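Local structure of Lmo0181 protein (Listeria monocytogenes serovar 1/2a, 5F7V) at residues K184-N189 and P206-A211; T199-N204 and N388-I393. The protein binds the cyclic glucan cycloalternan as the substrate-binding lipoprotein of an ABC transporter, and so probably serves in its uptake. One frame throughout, in Å; residues are numbered along the deposited sequence.

Helices 179-187 and 206-220, the loop between them and helix 382-397, which returns from near the C-terminus, form both contacts of this periplasmic-binding-protein fold; their centres lie about 14 Å apart on the same side of the chain's centre. Along the sequence the segments alternate: 184-189, then 199-204, then 206-211, and 388-393 last. Contact 1 joins the end of helix 179-187 to the start of helix 206-220; contact 2 sets the intervening loop against helix 382-397. They meet directly where Asn208 ND2 of contact 1 donates to Ile203 O of contact 2. Together they connect helix 382-397 to helix 179-187, whose Val185 side chain is about 8 Å from a bound glucose.

Contact 1 of 2, residues K184-N189 and P206-A211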
ATOM      1  N   LYS A 184       8.262   4.792   6.468  1.00  3.28           N
ATOM      2  CA  LYS A 184       9.339   4.021   5.827  1.00  3.25           C
ATOM      3  C   LYS A 184      10.623   4.821   5.654  1.00  3.23           C
ATOM      4  O   LYS A 184      11.694   4.348   5.998  1.00  3.28           O
ATOM      5  CB  LYS A 184       8.827   3.516   4.500  1.00  3.20           C
ATOM      6  CG  LYS A 184       9.882   2.826   3.665  1.00  3.19           C
ATOM      7  CD  LYS A 184       9.442   2.487   2.255  1.00  3.17           C
ATOM      8  CE  LYS A 184       9.125   3.709   1.396  1.00  3.12           C
ATOM      9  NZ  LYS A 184       8.520   3.292   0.104  1.00  3.13           N
ATOM     10  N   VAL A 185      10.530   6.005   5.067  1.00  3.20           N
ATOM     11  CA  VAL A 185      11.732   6.810   4.801  1.00  3.20           C
ATOM     12  C   VAL A 185      12.412   7.231   6.103  1.00  3.30           C
ATOM     13  O   VAL A 185      13.641   7.228   6.192  1.00  3.34           O
ATOM     14  CB  VAL A 185      11.398   8.003   3.865  1.00  3.18           C
ATOM     15  CG1 VAL A 185      12.633   8.828   3.625  1.00  3.21           C
ATOM     16  CG2 VAL A 185      10.899   7.449   2.537  1.00  3.12           C
ATOM     17  N   ALA A 186      11.615   7.536   7.128  1.00  3.35           N
ATOM     18  CA  ALA A 186      12.203   7.766   8.474  1.00  3.47           C
ATOM     19  C   ALA A 186      12.982   6.558   8.964  1.00  3.52           C
ATOM     20  O   ALA A 186      14.119   6.693   9.431  1.00  3.62           O
ATOM     21  CB  ALA A 186      11.104   8.118   9.457  1.00  3.54           C
ATOM     22  N   ALA A 187      12.400   5.372   8.777  1.00  3.48           N
ATOM     23  CA  ALA A 187      13.105   4.151   9.193  1.00  3.57           C
ATOM     24  C   ALA A 187      14.369   3.907   8.414  1.00  3.57           C
ATOM     25  O   ALA A 187      15.316   3.329   8.948  1.00  3.69           O
ATOM     26  CB  ALA A 187      12.159   2.966   9.058  1.00  3.55           C
ATOM     27  N   GLN A 188      14.442   4.364   7.171  1.00  3.46           N
ATOM     28  CA  GLN A 188      15.698   4.292   6.423  1.00  3.49           C
ATOM     29  C   GLN A 188      16.845   5.136   6.984  1.00  3.60           C
ATOM     30  O   GLN A 188      17.990   4.981   6.575  1.00  3.66           O
ATOM     31  CB  GLN A 188      15.430   4.715   4.969  1.00  3.37           C
ATOM     32  CG  GLN A 188      14.565   3.736   4.174  1.00  3.30           C
ATOM     33  CD  GLN A 188      14.070   4.292   2.865  1.00  3.21           C
ATOM     34  OE1 GLN A 188      14.361   5.421   2.464  1.00  3.19           O
ATOM     35  NE2 GLN A 188      13.260   3.476   2.218  1.00  3.18           N
ATOM     36  N   ASN A 189      16.527   6.023   7.916  1.00  3.64           N
ATOM     37  CA  ASN A 189      17.477   6.849   8.640  1.00  3.78           C
ATOM     38  C   ASN A 189      17.450   6.575  10.142  1.00  3.95           C
ATOM     39  O   ASN A 189      17.970   7.357  10.917  1.00  4.08           O
ATOM     40  CB  ASN A 189      17.225   8.332   8.355  1.00  3.76           C
ATOM     41  CG  ASN A 189      18.490   9.147   8.260  1.00  3.88           C
ATOM     42  OD1 ASN A 189      19.522   8.653   7.829  1.00  3.93           O
ATOM     43  ND2 ASN A 189      18.430  10.408   8.633  1.00  3.97           N
ATOM     44  N   PRO A 206      15.779  14.435  14.971  1.00  4.94           N
ATOM     45  CA  PRO A 206      16.692  14.993  13.998  1.00  4.97           C
ATOM     46  C   PRO A 206      16.940  14.102  12.800  1.00  4.69           C
ATOM     47  O   PRO A 206      17.034  14.601  11.670  1.00  4.63           O
ATOM     48  CB  PRO A 206      17.991  15.260  14.778  1.00  5.28           C
ATOM     49  CG  PRO A 206      17.757  14.802  16.137  1.00  5.53           C
ATOM     50  CD  PRO A 206      16.346  14.336  16.327  1.00  5.26           C
ATOM     51  N   GLU A 207      16.966  12.779  13.014  1.00  4.51           N
ATOM     52  CA  GLU A 207      17.154  11.893  11.873  1.00  4.34           C
ATOM     53  C   GLU A 207      15.934  11.985  10.973  1.00  4.11           C
ATOM     54  O   GLU A 207      16.073  11.820   9.753  1.00  3.97           O
ATOM     55  CB  GLU A 207      17.446  10.450  12.328  1.00  4.46           C
ATOM     56  CG  GLU A 207      16.388   9.684  13.090  1.00  4.61           C
ATOM     57  CD  GLU A 207      16.381   9.934  14.576  1.00  5.03           C
ATOM     58  OE1 GLU A 207      16.914  10.923  15.114  1.00  5.50           O
ATOM     59  OE2 GLU A 207      15.779   9.059  15.230  1.00  5.55           O
ATOM     60  N   ASN A 208      14.760  12.240  11.539  1.00  4.12           N
ATOM     61  CA  ASN A 208      13.543  12.365  10.728  1.00  3.97           C
ATOM     62  C   ASN A 208      13.521  13.683   9.988  1.00  4.01           C
ATOM     63  O   ASN A 208      13.062  13.737   8.849  1.00  3.89           O
ATOM     64  CB  ASN A 208      12.288  12.241  11.592  1.00  4.01           C
ATOM     65  CG  ASN A 208      12.002  10.800  11.965  1.00  3.94           C
ATOM     66  OD1 ASN A 208      12.823   9.891  11.742  1.00  3.91           O
ATOM     67  ND2 ASN A 208      10.779  10.565  12.457  1.00  3.96           N
ATOM     68  N   VAL A 209      14.025  14.768  10.574  1.00  4.20           N
ATOM     69  CA  VAL A 209      14.161  16.014   9.826  1.00  4.27           C
ATOM     70  C   VAL A 209      15.058  15.756   8.647  1.00  4.19           C
ATOM     71  O   VAL A 209      14.757  16.209   7.540  1.00  4.13           O
ATOM     72  CB  VAL A 209      14.727  17.146  10.708  1.00  4.62           C
ATOM     73  CG1 VAL A 209      14.989  18.400   9.879  1.00  4.76           C
ATOM     74  CG2 VAL A 209      13.807  17.456  11.879  1.00  4.87           C
ATOM     75  N   GLU A 210      16.165  15.051   8.812  1.00  4.31           N
ATOM     76  CA  GLU A 210      17.048  14.773   7.671  1.00  4.42           C
ATOM     77  C   GLU A 210      16.347  13.940   6.617  1.00  4.04           C
ATOM     78  O   GLU A 210      16.477  14.164   5.412  1.00  4.07           O
ATOM     79  CB  GLU A 210      18.293  14.069   8.201  1.00  4.87           C
ATOM     80  CG  GLU A 210      19.374  13.910   7.134  1.00  5.27           C
ATOM     81  CD  GLU A 210      20.668  13.294   7.617  1.00  5.91           C
ATOM     82  OE1 GLU A 210      20.663  12.582   8.647  1.00  6.63           O
ATOM     83  OE2 GLU A 210      21.710  13.618   6.978  1.00  6.67           O
ATOM     84  N   ALA A 211      15.577  12.939   7.041  1.00  3.77           N
ATOM     85  CA  ALA A 211      14.850  12.061   6.114  1.00  3.60           C
ATOM     86  C   ALA A 211      13.824  12.824   5.299  1.00  3.56           C
ATOM     87  O   ALA A 211      13.692  12.637   4.088  1.00  3.48           O
ATOM     88  CB  ALA A 211      14.190  10.895   6.838  1.00  3.55           C
TER
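Two helices that follow one another along the chain in this periplasmic-binding-protein fold, 179-187 and 206-220, are bridged by Asn189, which lies just past the first and reaches across to the start of the second. Its amide uses both N-H bonds of ND2. One runs almost straight (170°) to Glu207 O at 3.0 Å, in the carbonyl plane and on a lone pair. That oxygen also accepts from Ala211 N within its own helix, so two donors grip it. The other joins ND2 to Glu210 OE1 at 3.1 Å; both acceptors lie in the amide plane, but the carboxylate is met from above its own plane, the two planes standing 69° apart. An extended Glu210 chain, CG anti to the backbone N (chi1 -172°), places the acid there. Asn189 OD1 bonds to Asn273 ND2, so the amide is held at both ends and its rotation fixed. Beside this polar grip, the Ala211 methyl faces the first helix, 3.8 Å from Val185 O to Ala211 CB, with Trp153 touching both residues. Asn208 turns its amide end toward Ala186, while its ND2 serves Ile203 O and Ser192 O. Ala186 CB thus lies against the Asn208 amide, 3.4 Å from its OD1.

Contact 2 of 2, residues T199-N204 and N388-I393; sequences TETTIN and NSEDNI
Thr201 holds OG1 anti to its backbone N (chi1 177°), which leaves CG2 in the crowded position between N and the carbonyl carbon and directs this methyl at helix 382-397. Ile203 is set likewise: CG1 is anti to N and CG2 takes the crowded place. On the helix, Glu390 carries CG anti to N and then bends at chi2 (-105°), so that its methylenes, rather than its carboxylate, meet the loop. Thr201 CG2 settles between two helix side chains about one turn apart, 3.7 Å from Ile393 CG2 and 3.8 Å from Glu390 CG. Ile203 CG2 presses on the helix backbone, 3.7 Å from Glu390 N, while its other branch reaches forward, with CD1 4.2 Å from Ile393 CD1. Met179 touches both isoleucines from helix 179-187. Asn204 lays its amide along the Glu390 chain, OD1 lying 3.5 Å from Glu390 CG, with amide and carboxylate planes only 24° apart. Two hydroxyls are satisfied close by: Ser389 OG bonds to Ala385 O, and Thr201 OG1 donates to Ile193 O. The same OG1 accepts from Ile203 N at 3.1 Å, a distinctly bent bond, which fastens the backbone between the two side chains that pack on the helix. Contact 2 packs a loop mainly by van der Waals contact on helix 382-397, the loop being shaped by an ST turn, in a solute-binding protein of the periplasmic-binding-protein fold.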
ATOM      1  N   THR A 199       2.683   5.263  22.991  1.00  8.65           N
ATOM      2  CA  THR A 199       2.385   6.272  23.994  1.00  8.38           C
ATOM      3  C   THR A 199       3.110   7.609  23.788  1.00  7.48           C
ATOM      4  O   THR A 199       2.899   8.576  24.525  1.00  7.43           O
ATOM      5  CB  THR A 199       2.720   5.794  25.419  1.00  8.94           C
ATOM      6  OG1 THR A 199       4.099   5.456  25.476  1.00  9.25           O
ATOM      7  CG2 THR A 199       1.836   4.592  25.849  1.00  9.22           C
ATOM      8  N   GLU A 200       4.002   7.664  22.815  1.00  6.71           N
ATOM      9  CA  GLU A 200       4.687   8.906  22.452  1.00  6.39           C
ATOM     10  C   GLU A 200       4.977   8.871  20.966  1.00  5.95           C
ATOM     11  O   GLU A 200       5.079   7.780  20.394  1.00  5.75           O
ATOM     12  CB  GLU A 200       6.027   9.065  23.205  1.00  6.53           C
ATOM     13  CG  GLU A 200       5.933   9.136  24.717  1.00  6.87           C
ATOM     14  CD  GLU A 200       5.209  10.325  25.237  1.00  7.08           C
ATOM     15  OE1 GLU A 200       5.045  11.327  24.528  1.00  6.95           O
ATOM     16  OE2 GLU A 200       4.735  10.271  26.391  1.00  7.40           O
ATOM     17  N   THR A 201       5.174  10.035  20.366  1.00  5.78           N
ATOM     18  CA  THR A 201       5.688  10.129  19.011  1.00  5.54           C
ATOM     19  C   THR A 201       7.085  10.736  19.029  1.00  5.62           C
ATOM     20  O   THR A 201       7.388  11.678  19.753  1.00  5.85           O
ATOM     21  CB  THR A 201       4.750  10.916  18.087  1.00  5.40           C
ATOM     22  OG1 THR A 201       5.336  11.030  16.795  1.00  5.18           O
ATOM     23  CG2 THR A 201       4.468  12.314  18.561  1.00  5.55           C
ATOM     24  N   THR A 202       7.947  10.196  18.178  1.00  5.67           N
ATOM     25  CA  THR A 202       9.271  10.782  17.941  1.00  6.01           C
ATOM     26  C   THR A 202       9.353  11.218  16.485  1.00  5.29           C
ATOM     27  O   THR A 202      10.445  11.212  15.895  1.00  5.04           O
ATOM     28  CB  THR A 202      10.376   9.802  18.332  1.00  6.75           C
ATOM     29  OG1 THR A 202      10.066   8.558  17.711  1.00  7.90           O
ATOM     30  CG2 THR A 202      10.357   9.670  19.830  1.00  7.37           C
ATOM     31  N   ILE A 203       8.235  11.645  15.895  1.00  4.82           N
ATOM     32  CA  ILE A 203       8.196  11.991  14.475  1.00  4.54           C
ATOM     33  C   ILE A 203       9.121  13.143  14.119  1.00  4.55           C
ATOM     34  O   ILE A 203       9.614  13.226  12.983  1.00  4.31           O
ATOM     35  CB  ILE A 203       6.730  12.250  14.017  1.00  4.55           C
ATOM     36  CG1 ILE A 203       6.663  12.269  12.486  1.00  4.47           C
ATOM     37  CG2 ILE A 203       6.141  13.508  14.603  1.00  4.77           C
ATOM     38  CD1 ILE A 203       5.273  12.253  11.915  1.00  4.60           C
ATOM     39  N   ASN A 204       9.378  14.027  15.070  1.00  4.74           N
ATOM     40  CA  ASN A 204      10.246  15.182  14.888  1.00  4.95           C
ATOM     41  C   ASN A 204      11.687  14.977  15.353  1.00  5.11           C
ATOM     42  O   ASN A 204      12.324  15.965  15.652  1.00  5.80           O
ATOM     43  CB  ASN A 204       9.604  16.423  15.495  1.00  5.31           C
ATOM     44  CG  ASN A 204       9.473  16.322  16.985  1.00  5.68           C
ATOM     45  OD1 ASN A 204       9.330  15.219  17.524  1.00  5.86           O
ATOM     46  ND2 ASN A 204       9.511  17.459  17.656  1.00  6.14           N
ATOM     47  N   ASN A 388       4.889  20.565  13.822  1.00  4.66           N
ATOM     48  CA  ASN A 388       3.420  20.650  13.791  1.00  4.96           C
ATOM     49  C   ASN A 388       2.766  19.281  13.837  1.00  4.90           C
ATOM     50  O   ASN A 388       1.750  19.108  14.500  1.00  4.95           O
ATOM     51  CB  ASN A 388       3.003  21.432  12.552  1.00  5.14           C
ATOM     52  CG  ASN A 388       3.419  22.884  12.614  1.00  5.52           C
ATOM     53  OD1 ASN A 388       3.816  23.423  13.650  1.00  6.48           O
ATOM     54  ND2 ASN A 388       3.341  23.534  11.477  1.00  5.65           N
ATOM     55  N   SER A 389       3.365  18.328  13.134  0.50  4.63           N
ATOM     56  CA  SER A 389       2.866  16.960  13.150  0.50  4.59           C
ATOM     57  C   SER A 389       3.010  16.313  14.525  0.50  4.77           C
ATOM     58  O   SER A 389       2.113  15.596  14.940  0.50  4.98           O
ATOM     59  CB  SER A 389       3.608  16.110  12.130  0.50  4.34           C
ATOM     60  OG  SER A 389       3.392  16.557  10.805  0.50  4.13           O
ATOM     61  N   GLU A 390       4.114  16.563  15.224  1.00  4.90           N
ATOM     62  CA  GLU A 390       4.296  16.070  16.590  1.00  5.13           C
ATOM     63  C   GLU A 390       3.226  16.667  17.507  1.00  5.47           C
ATOM     64  O   GLU A 390       2.583  15.939  18.279  1.00  5.53           O
ATOM     65  CB  GLU A 390       5.703  16.414  17.100  1.00  5.24           C
ATOM     66  CG  GLU A 390       6.044  15.813  18.472  1.00  5.59           C
ATOM     67  CD  GLU A 390       6.060  16.744  19.689  1.00  6.01           C
ATOM     68  OE1 GLU A 390       5.718  17.946  19.532  1.00  6.46           O
ATOM     69  OE2 GLU A 390       6.389  16.290  20.834  1.00  6.11           O
ATOM     70  N   ASP A 391       3.001  17.970  17.429  1.00  5.61           N
ATOM     71  CA  ASP A 391       1.952  18.616  18.239  1.00  6.05           C
ATOM     72  C   ASP A 391       0.571  18.040  17.979  1.00  6.05           C
ATOM     73  O   ASP A 391      -0.190  17.780  18.920  1.00  6.50           O
ATOM     74  CB  ASP A 391       1.938  20.111  17.955  1.00  6.36           C
ATOM     75  CG  ASP A 391       3.227  20.819  18.381  1.00  6.75           C
ATOM     76  OD1 ASP A 391       3.911  20.267  19.282  1.00  7.13           O
ATOM     77  OD2 ASP A 391       3.586  21.906  17.861  1.00  7.33           O
ATOM     78  N   ASN A 392       0.261  17.819  16.702  1.00  5.75           N
ATOM     79  CA  ASN A 392      -1.068  17.324  16.364  1.00  5.91           C
ATOM     80  C   ASN A 392      -1.263  15.880  16.838  1.00  5.82           C
ATOM     81  O   ASN A 392      -2.329  15.533  17.324  1.00  5.99           O
ATOM     82  CB  ASN A 392      -1.251  17.395  14.841  1.00  5.92           C
ATOM     83  CG  ASN A 392      -2.557  16.789  14.404  1.00  6.24           C
ATOM     84  OD1 ASN A 392      -3.584  17.392  14.672  1.00  7.51           O
ATOM     85  ND2 ASN A 392      -2.522  15.613  13.848  1.00  6.17           N
ATOM     86  N   ILE A 393      -0.241  15.039  16.686  1.00  5.53           N
ATOM     87  CA  ILE A 393      -0.310  13.667  17.203  1.00  5.68           C
ATOM     88  C   ILE A 393      -0.479  13.675  18.712  1.00  6.10           C
ATOM     89  O   ILE A 393      -1.318  12.949  19.255  1.00  6.20           O
ATOM     90  CB  ILE A 393       0.901  12.837  16.758  1.00  5.55           C
ATOM     91  CG1 ILE A 393       0.828  12.603  15.256  1.00  5.38           C
ATOM     92  CG2 ILE A 393       0.955  11.533  17.541  1.00  5.76           C
ATOM     93  CD1 ILE A 393       2.068  12.044  14.630  1.00  5.38           C
TER